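Local atomic coordinates of putative vitamin-B12 independent methionine synthase family protein (Listeria monocytogenes, PDB entry 1YPX), a protein that probably transfers a methyl group from a methyltetrahydrofolate to homocysteine to form methionine, with the help of bound zinc. Residues V50-Q53 with K54-G57. Residues are numbered along the deposited sequence; the frame is centred on the assembly and turned at random.
Sequences VEKQ and KEVG
Glu51 O receives two backbone N-H groups. Glu55 N lies 2.7 Å from Glu51 O. Lys54 N stands 2.8 Å from the same oxygen, but its N-H...O angle of 123° marks that second bond as weak. The first is the regular i to i+4 link of an alpha-helix, repeated weakly from Val56 N to Lys52 O.

Two salt bridges each span three residues, with the glutamates as their exposed partners. Lys52 NZ lies 3.1 Å from Glu55 OE2, meeting it on the syn side but 23° out of the carboxylate plane; the two side chains run alongside each other, the lysine brought round by a bend at chi2, the glutamate extended beyond CG. Glu51 and Lys54 instead cross at about a right angle, with OE1 of Glu51 3.4 Å from NZ of Lys54. In Lys54, chi1 and chi2 bring CD alongside CG1 of Val50 at 3.8 Å, and the bend at chi3 then directs CE and NZ past Glu51 OE1; NZ also makes weak hydrogen bonds to Ala126 O and Val127 O. The carboxylates of Glu51 and Glu55, turned 88° against each other, approach to 4.1 Å between OE2 and OE1, a repulsion that the lysines probably offset.

Inward, Gln53 NE2 bonds to Thr62 O, while Val56 packs on Trp351, Leu354 and Arg355 of helix 347-364. Gly57 is the first residue to leave helical angles, and its positive phi together with two bonds back into the last turn makes a Schellman motif, which terminates helix 35-56 before strand 60-61 of the TIM-barrel-like fold.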
loop_
_atom_site.group_PDB
_atom_site.type_symbol
_atom_site.label_atom_id
_atom_site.label_comp_id
_atom_site.label_asym_id
_atom_site.label_seq_id
_atom_site.Cartn_x
_atom_site.Cartn_y
_atom_site.Cartn_z
ATOM N N VAL A 50 -6.279 -15.111 -6.145
ATOM C CA VAL A 50 -5.318 -14.782 -7.192
ATOM C C VAL A 50 -6.011 -14.907 -8.546
ATOM O O VAL A 50 -5.942 -13.996 -9.371
ATOM C CB VAL A 50 -4.094 -15.731 -7.183
ATOM C CG1 VAL A 50 -3.247 -15.504 -8.434
ATOM C CG2 VAL A 50 -3.261 -15.487 -5.945
ATOM N N GLU A 51 -6.686 -16.033 -8.776
ATOM C CA GLU A 51 -7.376 -16.223 -10.046
ATOM C C GLU A 51 -8.491 -15.201 -10.246
ATOM O O GLU A 51 -8.643 -14.649 -11.340
ATOM C CB GLU A 51 -7.951 -17.641 -10.172
ATOM C CG GLU A 51 -7.174 -18.558 -11.160
ATOM C CD GLU A 51 -7.042 -17.973 -12.577
ATOM O OE1 GLU A 51 -6.347 -16.946 -12.742
ATOM O OE2 GLU A 51 -7.625 -18.542 -13.531
ATOM N N LYS A 52 -9.256 -14.938 -9.189
ATOM C CA LYS A 52 -10.358 -13.986 -9.265
ATOM C C LYS A 52 -9.926 -12.579 -9.694
ATOM O O LYS A 52 -10.644 -11.904 -10.443
ATOM C CB LYS A 52 -11.108 -13.943 -7.929
ATOM C CG LYS A 52 -11.802 -15.266 -7.602
ATOM C CD LYS A 52 -12.819 -15.671 -8.697
ATOM C CE LYS A 52 -13.089 -17.196 -8.708
ATOM N NZ LYS A 52 -14.094 -17.701 -9.720
ATOM N N GLN A 53 -8.754 -12.141 -9.236
ATOM C CA GLN A 53 -8.251 -10.823 -9.607
ATOM C C GLN A 53 -7.932 -10.860 -11.102
ATOM O O GLN A 53 -8.011 -9.851 -11.814
ATOM C CB GLN A 53 -6.985 -10.471 -8.806
ATOM C CG GLN A 53 -7.160 -10.353 -7.291
ATOM C CD GLN A 53 -5.863 -9.963 -6.558
ATOM O OE1 GLN A 53 -5.255 -8.916 -6.823
ATOM N NE2 GLN A 53 -5.446 -10.809 -5.625
ATOM N N LYS A 54 -7.588 -12.044 -11.587
ATOM C CA LYS A 54 -7.263 -12.187 -12.997
ATOM C C LYS A 54 -8.538 -12.298 -13.839
ATOM O O LYS A 54 -8.614 -11.718 -14.927
ATOM C CB LYS A 54 -6.321 -13.379 -13.168
ATOM C CG LYS A 54 -4.968 -13.079 -12.524
ATOM C CD LYS A 54 -4.292 -14.300 -11.935
ATOM C CE LYS A 54 -3.735 -15.203 -12.994
ATOM N NZ LYS A 54 -3.023 -16.333 -12.359
ATOM N N GLU A 55 -9.546 -12.994 -13.318
ATOM C CA GLU A 55 -10.814 -13.132 -14.025
ATOM C C GLU A 55 -11.598 -11.808 -14.088
ATOM O O GLU A 55 -12.559 -11.690 -14.864
ATOM C CB GLU A 55 -11.705 -14.206 -13.381
ATOM C CG GLU A 55 -11.223 -15.644 -13.552
ATOM C CD GLU A 55 -12.001 -16.632 -12.688
ATOM O OE1 GLU A 55 -11.463 -17.730 -12.407
ATOM O OE2 GLU A 55 -13.150 -16.314 -12.293
ATOM N N VAL A 56 -11.223 -10.820 -13.271
ATOM C CA VAL A 56 -11.921 -9.538 -13.321
ATOM C C VAL A 56 -11.215 -8.634 -14.319
ATOM O O VAL A 56 -11.816 -7.702 -14.834
ATOM C CB VAL A 56 -12.012 -8.820 -11.927
ATOM C CG1 VAL A 56 -12.888 -9.629 -10.984
ATOM C CG2 VAL A 56 -10.624 -8.587 -11.331
ATOM N N GLY A 57 -9.943 -8.915 -14.599
ATOM C CA GLY A 57 -9.216 -8.124 -15.575
ATOM C C GLY A 57 -7.997 -7.449 -15.011
ATOM O O GLY A 57 -7.165 -6.915 -15.751
#